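Long-range contacts in p800 reaction center core protein (Heliobacterium modesticaldum, PDB 5V8K), which forms the homodimeric core of a symmetric photosynthetic reaction center, holding bacteriochlorophylls, a calcium ion and an iron-sulfur cluster: residues Ile459-Val470 with Ser495-Tyr505; Ile335-Asp343 with Phe353-Ile361. All coordinates share one frame; numbering follows the deposited sequence.

From the N terminus, interaction 2 comes first: helix 311-344 ends, the chain turns, and 353-361 runs back along the last turns of that helix, closing a loop of nine residues. The chain then passes through helices 364-370, 376-401, 407-411, 437-447 and 449-459 before interaction 1 begins. There 459-470 leads out of helix 449-459. After helix 475-488 the segment 495-505 comes back against 459-470, closing a loop of 24 residues. The two closures follow in series, neither nesting nor crossing. They still touch in space: S466 OG probably hydrogen-bonds D343 OD2, and F467 N probably does the same with T340 OG1, which ties the 459-470 loop to helix 311-344. Both also reach the second subunit.

Interaction 1: residues Ile459-Val470 with Ser495-Tyr505; sequences IDGCWMGSFVAV and SPLTNMGYFSY. With CA (calcium ion), chain B; GB0 (Bacteriochlorophyll g'), chain C.
D460 and Y505 meet at about a right angle beside the calcium ion, with the carboxylate plane 88° from the ring. Y505 OH donates to the anti lone pair of D460 OD2, 2.5 Å away, and the same OD2 binds the calcium at 2.4 Å, so hydroxyl and metal together fix the carboxylate's rotation. Q509 OE1 and L597 O add the other protein ligands, while K261 forms a salt bridge with OD1. On one face of the Y505 ring sits C462 SG, 3.5 Å from the centroid, a Cys sulfur-aromatic contact.

Further along, F467 and Y502 lie side by side and point the same way, their planes 72° apart and F467 CD1 3.6 Å from Y502 CE2. In Y502 a chi1 of 85°, with CG between backbone N and carbonyl carbon, turns the ring so that one face packs on C7 of the bacteriochlorophyll g' tail; F467 and M464 border the same tail. The Y502 hydroxyl hydrogen-bonds a separate bacteriochlorophyll g.

The backbones are knitted around these groups. G461 is the C-prime residue of a Schellman motif ending helix 449-459, and its O takes both N (2.9 Å) and OG1 (3.0 Å) of T498. At G501, the N-cap of helix 502-513, any side chain would run into the F467-V468 peptide; F503 N bonds F467 O, and S504 OG accepts from A469 N.

W463 packs against helices 475-488 and 376-401, F467 lies on helix 311-344, and V468 and S504 touch F514 of the second subunit.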
loop_
_atom_site.group_PDB
_atom_site.type_symbol
_atom_site.label_atom_id
_atom_site.label_comp_id
_atom_site.label_asym_id
_atom_site.label_seq_id
_atom_site.Cartn_x
_atom_site.Cartn_y
_atom_site.Cartn_z
ATOM N N ILE A 459 14.425 -11.551 13.710
ATOM C CA ILE A 459 15.693 -12.206 13.409
ATOM C C ILE A 459 16.779 -11.170 13.123
ATOM O O ILE A 459 17.939 -11.361 13.472
ATOM C CB ILE A 459 15.481 -13.193 12.242
ATOM C CG1 ILE A 459 14.819 -14.469 12.769
ATOM C CG2 ILE A 459 16.798 -13.508 11.500
ATOM C CD1 ILE A 459 14.261 -15.354 11.660
ATOM N N ASP A 460 16.419 -10.063 12.505
ATOM C CA ASP A 460 17.384 -9.023 12.226
ATOM C C ASP A 460 17.631 -8.097 13.415
ATOM O O ASP A 460 18.225 -7.042 13.212
ATOM C CB ASP A 460 16.954 -8.170 11.039
ATOM C CG ASP A 460 18.141 -7.815 10.117
ATOM O OD1 ASP A 460 19.135 -8.554 10.086
ATOM O OD2 ASP A 460 18.070 -6.770 9.451
ATOM N N GLY A 461 17.194 -8.436 14.625
ATOM C CA GLY A 461 17.571 -7.649 15.791
ATOM C C GLY A 461 16.741 -6.405 16.078
ATOM O O GLY A 461 17.189 -5.560 16.858
ATOM N N CYS A 462 15.570 -6.241 15.462
ATOM C CA CYS A 462 14.620 -5.224 15.915
ATOM C C CYS A 462 14.206 -5.435 17.369
ATOM O O CYS A 462 14.045 -6.567 17.839
ATOM C CB CYS A 462 13.347 -5.214 15.081
ATOM S SG CYS A 462 13.555 -4.560 13.486
ATOM N N TRP A 463 14.004 -4.322 18.069
ATOM C CA TRP A 463 13.276 -4.341 19.331
ATOM C C TRP A 463 11.799 -4.612 19.041
ATOM O O TRP A 463 11.146 -3.857 18.309
ATOM C CB TRP A 463 13.460 -3.013 20.063
ATOM C CG TRP A 463 12.733 -2.907 21.383
ATOM C CD1 TRP A 463 11.635 -2.136 21.667
ATOM C CD2 TRP A 463 13.056 -3.594 22.585
ATOM N NE1 TRP A 463 11.286 -2.281 22.981
ATOM C CE2 TRP A 463 12.140 -3.173 23.569
ATOM C CE3 TRP A 463 14.049 -4.511 22.934
ATOM C CZ2 TRP A 463 12.171 -3.648 24.852
ATOM C CZ3 TRP A 463 14.090 -4.967 24.201
ATOM C CH2 TRP A 463 13.154 -4.541 25.160
ATOM N N MET A 464 11.278 -5.720 19.548
ATOM C CA MET A 464 9.914 -6.092 19.229
ATOM C C MET A 464 8.950 -5.783 20.381
ATOM O O MET A 464 7.781 -6.178 20.337
ATOM C CB MET A 464 9.892 -7.562 18.807
ATOM C CG MET A 464 10.735 -7.856 17.518
ATOM S SD MET A 464 10.155 -6.969 16.041
ATOM C CE MET A 464 8.725 -7.941 15.639
ATOM N N GLY A 465 9.409 -5.046 21.388
ATOM C CA GLY A 465 8.513 -4.541 22.407
ATOM C C GLY A 465 7.692 -3.339 22.000
ATOM O O GLY A 465 6.743 -2.990 22.710
ATOM N N SER A 466 7.983 -2.764 20.837
ATOM C CA SER A 466 7.487 -1.459 20.434
ATOM C C SER A 466 7.672 -1.369 18.927
ATOM O O SER A 466 8.540 -2.037 18.369
ATOM C CB SER A 466 8.238 -0.335 21.181
ATOM O OG SER A 466 7.842 0.950 20.720
ATOM N N PHE A 467 6.859 -0.531 18.264
ATOM C CA PHE A 467 7.044 -0.322 16.839
ATOM C C PHE A 467 8.117 0.741 16.554
ATOM O O PHE A 467 8.614 0.816 15.418
ATOM C CB PHE A 467 5.717 0.085 16.138
ATOM C CG PHE A 467 4.592 -0.891 16.302
ATOM C CD1 PHE A 467 4.820 -2.249 16.264
ATOM C CD2 PHE A 467 3.295 -0.432 16.520
ATOM C CE1 PHE A 467 3.787 -3.141 16.415
ATOM C CE2 PHE A 467 2.253 -1.313 16.669
ATOM C CZ PHE A 467 2.500 -2.681 16.624
ATOM N N VAL A 468 8.473 1.567 17.534
ATOM C CA VAL A 468 9.514 2.581 17.383
ATOM C C VAL A 468 10.656 2.298 18.340
ATOM O O VAL A 468 10.594 1.338 19.118
ATOM C CB VAL A 468 8.964 3.999 17.601
ATOM C CG1 VAL A 468 7.913 4.300 16.563
ATOM C CG2 VAL A 468 8.374 4.134 18.959
ATOM N N ALA A 469 11.709 3.119 18.277
ATOM C CA ALA A 469 12.846 2.986 19.179
ATOM C C ALA A 469 12.456 3.292 20.614
ATOM O O ALA A 469 11.645 4.180 20.881
ATOM C CB ALA A 469 14.006 3.914 18.776
ATOM N N VAL A 470 13.053 2.524 21.532
ATOM C CA VAL A 470 12.863 2.699 22.961
ATOM C C VAL A 470 13.285 4.098 23.378
ATOM O O VAL A 470 14.404 4.537 23.087
ATOM C CB VAL A 470 13.684 1.652 23.723
ATOM C CG1 VAL A 470 13.546 1.852 25.201
ATOM C CG2 VAL A 470 13.266 0.241 23.355
ATOM N N SER A 495 22.893 -11.265 15.018
ATOM C CA SER A 495 22.322 -9.934 15.078
ATOM C C SER A 495 22.527 -9.343 16.473
ATOM O O SER A 495 22.235 -10.020 17.467
ATOM C CB SER A 495 20.821 -9.951 14.757
ATOM O OG SER A 495 20.554 -10.563 13.515
ATOM N N PRO A 496 23.023 -8.119 16.586
ATOM C CA PRO A 496 22.865 -7.383 17.842
ATOM C C PRO A 496 21.406 -7.029 18.075
ATOM O O PRO A 496 20.652 -6.741 17.139
ATOM C CB PRO A 496 23.688 -6.111 17.623
ATOM C CG PRO A 496 24.081 -6.108 16.235
ATOM C CD PRO A 496 23.422 -7.226 15.500
ATOM N N LEU A 497 21.006 -7.039 19.338
ATOM C CA LEU A 497 19.688 -6.519 19.683
ATOM C C LEU A 497 19.749 -4.992 19.687
ATOM O O LEU A 497 20.390 -4.397 20.549
ATOM C CB LEU A 497 19.235 -7.067 21.034
ATOM C CG LEU A 497 17.851 -6.594 21.450
ATOM C CD1 LEU A 497 16.810 -7.167 20.542
ATOM C CD2 LEU A 497 17.593 -7.035 22.863
ATOM N N THR A 498 19.121 -4.351 18.713
ATOM C CA THR A 498 19.000 -2.908 18.715
ATOM C C THR A 498 17.825 -2.473 19.618
ATOM O O THR A 498 16.992 -3.267 20.037
ATOM C CB THR A 498 18.785 -2.361 17.294
ATOM O OG1 THR A 498 17.437 -2.613 16.873
ATOM C CG2 THR A 498 19.768 -2.967 16.253
ATOM N N ASN A 499 17.763 -1.190 19.900
ATOM C CA ASN A 499 16.636 -0.589 20.587
ATOM C C ASN A 499 15.595 -0.048 19.620
ATOM O O ASN A 499 14.763 0.774 20.023
ATOM C CB ASN A 499 17.114 0.521 21.524
ATOM C CG ASN A 499 17.667 1.738 20.794
ATOM O OD1 ASN A 499 17.946 1.715 19.604
ATOM N ND2 ASN A 499 17.804 2.831 21.533
ATOM N N MET A 500 15.605 -0.509 18.372
ATOM C CA MET A 500 14.751 0.038 17.312
ATOM C C MET A 500 13.599 -0.902 16.991
ATOM O O MET A 500 13.814 -2.009 16.491
ATOM C CB MET A 500 15.543 0.316 16.034
ATOM C CG MET A 500 16.680 1.334 16.195
ATOM S SD MET A 500 17.481 1.683 14.605
ATOM C CE MET A 500 18.308 0.137 14.297
ATOM N N GLY A 501 12.375 -0.448 17.273
ATOM C CA GLY A 501 11.204 -1.049 16.673
ATOM C C GLY A 501 11.234 -0.903 15.153
ATOM O O GLY A 501 11.998 -0.122 14.585
ATOM N N TYR A 502 10.383 -1.684 14.494
ATOM C CA TYR A 502 10.538 -1.900 13.056
ATOM C C TYR A 502 10.488 -0.592 12.262
ATOM O O TYR A 502 11.156 -0.454 11.226
ATOM C CB TYR A 502 9.471 -2.871 12.554
ATOM C CG TYR A 502 8.132 -2.268 12.209
ATOM C CD1 TYR A 502 7.868 -1.816 10.940
ATOM C CD2 TYR A 502 7.109 -2.188 13.160
ATOM C CE1 TYR A 502 6.654 -1.269 10.613
ATOM C CE2 TYR A 502 5.875 -1.640 12.836
ATOM C CZ TYR A 502 5.658 -1.185 11.565
ATOM O OH TYR A 502 4.425 -0.648 11.236
ATOM N N PHE A 503 9.672 0.355 12.700
ATOM C CA PHE A 503 9.548 1.623 11.982
ATOM C C PHE A 503 10.854 2.429 12.058
ATOM O O PHE A 503 11.324 2.967 11.049
ATOM C CB PHE A 503 8.338 2.368 12.546
ATOM C CG PHE A 503 8.023 3.684 11.902
ATOM C CD1 PHE A 503 8.673 4.823 12.309
ATOM C CD2 PHE A 503 6.978 3.803 10.980
ATOM C CE1 PHE A 503 8.376 6.038 11.753
ATOM C CE2 PHE A 503 6.660 5.065 10.409
ATOM C CZ PHE A 503 7.368 6.167 10.801
ATOM N N SER A 504 11.473 2.482 13.239
ATOM C CA SER A 504 12.746 3.163 13.402
ATOM C C SER A 504 13.856 2.400 12.683
ATOM O O SER A 504 14.754 3.002 12.099
ATOM C CB SER A 504 13.060 3.300 14.890
ATOM O OG SER A 504 12.098 4.107 15.545
ATOM N N TYR A 505 13.782 1.070 12.719
ATOM C CA TYR A 505 14.758 0.229 12.049
ATOM C C TYR A 505 14.682 0.416 10.539
ATOM O O TYR A 505 15.711 0.412 9.849
ATOM C CB TYR A 505 14.546 -1.232 12.477
ATOM C CG TYR A 505 14.951 -2.355 11.538
ATOM C CD1 TYR A 505 14.094 -2.771 10.546
ATOM C CD2 TYR A 505 16.122 -3.068 11.718
ATOM C CE1 TYR A 505 14.401 -3.827 9.712
ATOM C CE2 TYR A 505 16.454 -4.106 10.898
ATOM C CZ TYR A 505 15.592 -4.498 9.881
ATOM O OH TYR A 505 15.892 -5.553 9.019
HETATM CA CA CA B . 19.709 -5.911 7.884
HETATM C C1 GB0 C . 2.683 -5.993 5.066
HETATM C C2 GB0 C . 3.496 -6.133 6.319
HETATM C C3 GB0 C . 3.944 -5.046 6.896
HETATM C C4 GB0 C . 3.665 -3.691 6.349
HETATM C C5 GB0 C . 4.749 -5.210 8.119
HETATM C C6 GB0 C . 4.154 -4.404 9.241
HETATM N NB GB0 C . 6.182 2.358 1.552
HETATM N ND GB0 C . 9.158 0.073 2.811
HETATM C C10 GB0 C . 5.748 -5.714 12.500
HETATM C C11 GB0 C . 4.946 -5.942 13.764
HETATM C C12 GB0 C . 5.822 -5.683 14.968
HETATM C C13 GB0 C . 5.500 -6.215 16.155
HETATM C C14 GB0 C . 4.312 -7.099 16.304
HETATM C C15 GB0 C . 6.295 -5.937 17.401
HETATM C C1A GB0 C . 6.748 -1.772 2.159
HETATM C C1B GB0 C . 5.111 1.971 0.862
HETATM C C1C GB0 C . 8.648 3.940 2.525
HETATM C C1D GB0 C . 10.405 0.186 3.174
HETATM C C2A GB0 C . 5.828 -2.766 1.483
HETATM C C2B GB0 C . 4.472 3.107 0.401
HETATM C C2C GB0 C . 9.541 5.030 2.999
HETATM C C2D GB0 C . 11.312 -1.036 3.609
HETATM C C3A GB0 C . 5.153 -1.882 0.458
HETATM C C3B GB0 C . 5.177 4.215 0.813
HETATM C C3C GB0 C . 10.545 3.992 3.317
HETATM C C3D GB0 C . 10.224 -1.876 3.387
HETATM C C4A GB0 C . 5.552 -0.550 1.021
HETATM C C4B GB0 C . 6.283 3.714 1.500
HETATM C C4C GB0 C . 10.201 2.684 3.023
HETATM C C4D GB0 C . 9.004 -1.291 2.924
HETATM C C7 GB0 C . 5.031 -4.587 10.445
HETATM C C8 GB0 C . 4.826 -5.580 11.315
HETATM C C9 GB0 C . 3.741 -6.580 11.073
HETATM C CAA GB0 C . 4.826 -3.400 2.436
HETATM C CAB GB0 C . 4.692 5.584 0.490
HETATM C CAC GB0 C . 11.874 4.237 3.913
HETATM C CAD GB0 C . 10.000 -3.319 3.514
HETATM C CBA GB0 C . 4.034 -4.507 1.748
HETATM C CBB GB0 C . 5.362 6.689 0.529
HETATM C CBC GB0 C . 12.372 5.619 4.265
HETATM C CBD GB0 C . 8.586 -3.598 3.098
HETATM C CED GB0 C . 7.347 -6.352 5.328
HETATM C CGA GB0 C . 3.099 -5.187 2.721
HETATM C CGD GB0 C . 7.917 -4.211 4.271
HETATM C CHA GB0 C . 8.042 -2.281 2.673
HETATM C CHB GB0 C . 4.800 0.543 0.686
HETATM C CHC GB0 C . 7.376 4.535 2.064
HETATM C CHD GB0 C . 11.036 1.509 3.265
HETATM C CMA GB0 C . 5.683 -2.003 -0.991
HETATM C CMB GB0 C . 3.182 3.187 -0.330
HETATM C CMC GB0 C . 9.914 5.942 1.826
HETATM C CMD GB0 C . 12.700 -1.193 4.062
HETATM N NA GB0 C . 6.693 -0.519 1.702
HETATM N NC GB0 C . 8.958 2.655 2.520
HETATM O O1A GB0 C . 1.887 -5.219 2.549
HETATM O O1D GB0 C . 7.524 -3.598 5.256
HETATM O O2A GB0 C . 3.585 -5.555 4.038
HETATM O O2D GB0 C . 7.779 -5.622 4.208
HETATM O OBD GB0 C . 10.736 -4.319 3.807
HETATM MG MG GB0 C . 7.760 1.138 1.908
HETATM O O HOH W 1 20.629 -6.013 14.260
HETATM O O HOH W 2 20.618 -8.254 8.025
HETATM O O HOH W 3 8.969 -3.628 16.055
HETATM O O HOH W 4 20.924 -5.605 9.875
#

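Interaction 2: residues Ile335-Asp343 with Phe353-Ile361; sequences IATHNTIAD and FAHMTYINI. With GBF (Bacteriochlorophyll g), chain X.
N339 lies flat against Y358, amide and ring planes only 9° apart, and can be followed outward from the helix. Its CB makes a CH-pi contact with the ring. Next, CG stands over the ring centre, 3.7 Å above the plane, placed there by a chi1 of -76° that sets it anti to the carbonyl carbon. At the tip the amide splits its two ends over the backbone of one residue: OD1 accepts from I359 N at 2.9 Å, in plane and on a lone pair, and ND2 donates to I359 O at 3.2 Å. ND2 also hydrogen-bonds G465 O. Stacked on the ring and bonded at both ends, the amide is held against rotation.

The Y358 hydroxyl donates to D343 OD2 at 2.9 Å, on the syn side of the carboxylate, and accepts a hydrogen bond from W463 NE1; OD2 has a second partner in S466 OG. A leucine in place of Y358 would probably leave the N339 amide without its stacking surface and W463 NE1 without its mate.

H338, one residue before N339 on the helix, is the axial ligand of a bacteriochlorophyll g, a chlorophyll-binding histidine on a membrane helix as is familiar in the photosystem I family. Its ND1 lies 2.5 Å from the magnesium. The imidazole is sandwiched, with M356 CE over one face, 3.5 Å from H338 CE1, and I359 CD1 over the opposite face. The returning segment binds the pigment too, through T357 N to its O1D at 2.9 Å.

Apolar packing flanks this core: I335 CG2 meets I359 CG2 at 3.8 Å toward one end, while toward the other I341 CG2 touches both F353 CD1 and M356 SD.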
loop_
_atom_site.group_PDB
_atom_site.type_symbol
_atom_site.label_atom_id
_atom_site.label_comp_id
_atom_site.label_asym_id
_atom_site.label_seq_id
_atom_site.Cartn_x
_atom_site.Cartn_y
_atom_site.Cartn_z
ATOM N N ILE A 335 -0.209 -4.851 23.240
ATOM C CA ILE A 335 0.916 -4.449 24.078
ATOM C C ILE A 335 1.867 -3.547 23.305
ATOM O O ILE A 335 2.326 -2.512 23.819
ATOM C CB ILE A 335 1.656 -5.671 24.639
ATOM C CG1 ILE A 335 0.853 -6.308 25.771
ATOM C CG2 ILE A 335 3.028 -5.259 25.208
ATOM C CD1 ILE A 335 1.413 -7.645 26.182
ATOM N N ALA A 336 2.223 -3.948 22.070
ATOM C CA ALA A 336 3.247 -3.206 21.345
ATOM C C ALA A 336 2.726 -1.843 20.942
ATOM O O ALA A 336 3.518 -0.909 20.799
ATOM C CB ALA A 336 3.724 -3.980 20.108
ATOM N N THR A 337 1.405 -1.712 20.763
ATOM C CA THR A 337 0.815 -0.407 20.455
ATOM C C THR A 337 0.842 0.500 21.684
ATOM O O THR A 337 1.167 1.679 21.571
ATOM C CB THR A 337 -0.627 -0.539 19.948
ATOM O OG1 THR A 337 -0.633 -1.310 18.755
ATOM C CG2 THR A 337 -1.224 0.815 19.579
ATOM N N HIS A 338 0.526 -0.035 22.865
ATOM C CA HIS A 338 0.612 0.774 24.077
ATOM C C HIS A 338 2.043 1.256 24.271
ATOM O O HIS A 338 2.291 2.451 24.415
ATOM C CB HIS A 338 0.159 -0.008 25.305
ATOM C CG HIS A 338 0.671 0.559 26.600
ATOM N ND1 HIS A 338 -0.122 1.249 27.484
ATOM C CD2 HIS A 338 1.903 0.540 27.157
ATOM C CE1 HIS A 338 0.589 1.620 28.529
ATOM N NE2 HIS A 338 1.827 1.206 28.351
ATOM N N ASN A 339 2.994 0.325 24.238
ATOM C CA ASN A 339 4.410 0.668 24.348
ATOM C C ASN A 339 4.871 1.650 23.278
ATOM O O ASN A 339 5.747 2.482 23.545
ATOM C CB ASN A 339 5.250 -0.589 24.271
ATOM C CG ASN A 339 5.220 -1.363 25.528
ATOM O OD1 ASN A 339 4.697 -0.882 26.524
ATOM N ND2 ASN A 339 5.776 -2.580 25.508
ATOM N N THR A 340 4.316 1.554 22.069
ATOM C CA THR A 340 4.677 2.475 20.993
ATOM C C THR A 340 4.240 3.886 21.339
ATOM O O THR A 340 5.005 4.843 21.177
ATOM C CB THR A 340 4.026 2.033 19.670
ATOM O OG1 THR A 340 4.580 0.794 19.239
ATOM C CG2 THR A 340 4.222 3.031 18.529
ATOM N N ILE A 341 2.990 4.019 21.803
ATOM C CA ILE A 341 2.436 5.310 22.206
ATOM C C ILE A 341 3.268 5.905 23.330
ATOM O O ILE A 341 3.533 7.104 23.347
ATOM C CB ILE A 341 0.956 5.152 22.603
ATOM C CG1 ILE A 341 0.128 4.941 21.340
ATOM C CG2 ILE A 341 0.414 6.360 23.363
ATOM C CD1 ILE A 341 -1.302 4.555 21.678
ATOM N N ALA A 342 3.689 5.064 24.280
ATOM C CA ALA A 342 4.568 5.470 25.369
ATOM C C ALA A 342 5.940 5.962 24.861
ATOM O O ALA A 342 6.410 7.023 25.274
ATOM C CB ALA A 342 4.727 4.290 26.348
ATOM N N ASP A 343 6.601 5.190 23.982
ATOM C CA ASP A 343 7.881 5.601 23.399
ATOM C C ASP A 343 7.746 6.897 22.599
ATOM O O ASP A 343 8.635 7.746 22.626
ATOM C CB ASP A 343 8.436 4.482 22.504
ATOM C CG ASP A 343 9.146 3.385 23.271
ATOM O OD1 ASP A 343 9.804 3.699 24.292
ATOM O OD2 ASP A 343 9.027 2.193 22.859
ATOM N N PHE A 353 -1.029 11.378 26.963
ATOM C CA PHE A 353 -0.039 10.337 26.754
ATOM C C PHE A 353 1.204 10.481 27.615
ATOM O O PHE A 353 2.178 9.768 27.387
ATOM C CB PHE A 353 0.370 10.315 25.294
ATOM C CG PHE A 353 -0.775 10.177 24.345
ATOM C CD1 PHE A 353 -1.552 9.027 24.336
ATOM C CD2 PHE A 353 -1.062 11.186 23.443
ATOM C CE1 PHE A 353 -2.585 8.890 23.439
ATOM C CE2 PHE A 353 -2.101 11.060 22.560
ATOM C CZ PHE A 353 -2.852 9.902 22.537
ATOM N N ALA A 354 1.202 11.352 28.600
ATOM C CA ALA A 354 2.399 11.566 29.392
ATOM C C ALA A 354 2.551 10.522 30.492
ATOM O O ALA A 354 1.572 10.036 31.066
ATOM C CB ALA A 354 2.380 12.953 30.021
ATOM N N HIS A 355 3.802 10.163 30.761
ATOM C CA HIS A 355 4.146 9.272 31.863
ATOM C C HIS A 355 3.375 7.952 31.797
ATOM O O HIS A 355 2.767 7.506 32.763
ATOM C CB HIS A 355 3.928 10.005 33.179
ATOM C CG HIS A 355 4.670 11.305 33.234
ATOM N ND1 HIS A 355 4.039 12.526 33.363
ATOM C CD2 HIS A 355 5.991 11.574 33.118
ATOM C CE1 HIS A 355 4.944 13.488 33.348
ATOM N NE2 HIS A 355 6.137 12.937 33.206
ATOM N N MET A 356 3.395 7.321 30.625
ATOM C CA MET A 356 2.857 5.981 30.522
ATOM C C MET A 356 3.866 4.966 31.056
ATOM O O MET A 356 5.078 5.179 31.029
ATOM C CB MET A 356 2.490 5.708 29.089
ATOM C CG MET A 356 1.393 6.645 28.572
ATOM S SD MET A 356 1.160 6.389 26.814
ATOM C CE MET A 356 0.727 4.652 26.785
ATOM N N THR A 357 3.351 3.887 31.625
ATOM C CA THR A 357 4.191 2.764 32.015
ATOM C C THR A 357 4.456 1.869 30.814
ATOM O O THR A 357 3.576 1.655 29.978
ATOM C CB THR A 357 3.510 1.971 33.137
ATOM O OG1 THR A 357 3.441 2.801 34.301
ATOM C CG2 THR A 357 4.310 0.748 33.490
ATOM N N TYR A 358 5.687 1.362 30.733
ATOM C CA TYR A 358 6.054 0.362 29.737
ATOM C C TYR A 358 5.553 -1.006 30.173
ATOM O O TYR A 358 5.703 -1.379 31.342
ATOM C CB TYR A 358 7.567 0.288 29.559
ATOM C CG TYR A 358 8.007 0.093 28.115
ATOM C CD1 TYR A 358 7.978 1.152 27.230
ATOM C CD2 TYR A 358 8.464 -1.133 27.648
ATOM C CE1 TYR A 358 8.399 1.011 25.925
ATOM C CE2 TYR A 358 8.894 -1.284 26.332
ATOM C CZ TYR A 358 8.852 -0.209 25.484
ATOM O OH TYR A 358 9.262 -0.336 24.188
ATOM N N ILE A 359 4.921 -1.731 29.259
ATOM C CA ILE A 359 4.495 -3.091 29.558
ATOM C C ILE A 359 5.691 -4.007 29.349
ATOM O O ILE A 359 6.261 -4.077 28.254
ATOM C CB ILE A 359 3.303 -3.518 28.690
ATOM C CG1 ILE A 359 2.101 -2.632 29.006
ATOM C CG2 ILE A 359 2.977 -4.974 28.965
ATOM C CD1 ILE A 359 0.971 -2.812 28.068
ATOM N N ASN A 360 6.060 -4.727 30.394
ATOM C CA ASN A 360 7.282 -5.514 30.440
ATOM C C ASN A 360 6.950 -6.898 30.960
ATOM O O ASN A 360 6.721 -7.071 32.154
ATOM C CB ASN A 360 8.326 -4.864 31.341
ATOM C CG ASN A 360 9.630 -5.596 31.309
ATOM O OD1 ASN A 360 9.895 -6.348 30.382
ATOM N ND2 ASN A 360 10.464 -5.374 32.312
ATOM N N ILE A 361 6.960 -7.867 30.067
ATOM C CA ILE A 361 6.648 -9.262 30.344
ATOM C C ILE A 361 7.759 -10.114 29.744
ATOM O O ILE A 361 8.155 -9.888 28.600
ATOM C CB ILE A 361 5.300 -9.666 29.704
ATOM C CG1 ILE A 361 4.165 -8.740 30.162
ATOM C CG2 ILE A 361 4.990 -11.098 30.048
ATOM C CD1 ILE A 361 2.832 -9.029 29.470
HETATM MG MG GBF X . -2.568 1.039 27.751
HETATM C CHA GBF X . -2.112 3.037 30.584
HETATM C CHB GBF X . -2.227 -1.634 29.665
HETATM C CHC GBF X . -3.688 -0.698 25.017
HETATM C CHD GBF X . -3.320 4.100 25.995
HETATM N NA GBF X . -2.332 0.763 29.716
HETATM C C1A GBF X . -2.106 1.567 30.749
HETATM C C2A GBF X . -1.817 1.016 32.126
HETATM C C3A GBF X . -1.577 -0.427 31.717
HETATM C C4A GBF X . -2.080 -0.430 30.284
HETATM C CMA GBF X . -0.088 -0.803 31.819
HETATM C CAA GBF X . -2.912 1.125 33.232
HETATM C CBA GBF X . -4.284 0.767 32.695
HETATM C CGA GBF X . -5.344 0.855 33.779
HETATM O O1A GBF X . -5.072 1.234 34.915
HETATM O O2A GBF X . -6.734 0.563 33.432
HETATM N NB GBF X . -2.853 -0.935 27.385
HETATM C C1B GBF X . -2.657 -1.919 28.268
HETATM C C2B GBF X . -2.890 -3.140 27.616
HETATM C C3B GBF X . -3.313 -2.857 26.326
HETATM C C4B GBF X . -3.315 -1.455 26.234
HETATM C CMB GBF X . -2.699 -4.500 28.224
HETATM C CAB GBF X . -3.668 -3.831 25.262
HETATM C CBB GBF X . -3.522 -5.154 25.241
HETATM N NC GBF X . -3.301 1.603 25.930
HETATM C C1C GBF X . -3.706 0.785 24.960
HETATM C C2C GBF X . -4.200 1.227 23.638
HETATM C C3C GBF X . -4.057 2.615 24.104
HETATM C C4C GBF X . -3.518 2.797 25.355
HETATM C CMC GBF X . -3.129 0.848 22.589
HETATM C CAC GBF X . -4.388 3.807 23.278
HETATM C CBC GBF X . -4.956 3.644 21.891
HETATM N ND GBF X . -2.813 3.005 28.082
HETATM C C1D GBF X . -2.943 4.147 27.424
HETATM C C2D GBF X . -2.664 5.572 28.128
HETATM C C3D GBF X . -2.382 4.911 29.307
HETATM C C4D GBF X . -2.461 3.498 29.327
HETATM C CMD GBF X . -2.693 7.022 27.743
HETATM C CAD GBF X . -2.200 5.378 30.707
HETATM O OBD GBF X . -1.777 6.480 31.188
HETATM C CBD GBF X . -1.978 4.170 31.543
HETATM C CGD GBF X . -0.638 4.145 32.204
HETATM O O1D GBF X . 0.409 3.881 31.625
HETATM O O2D GBF X . -0.562 4.403 33.605
HETATM C CED GBF X . 0.719 4.705 34.143
#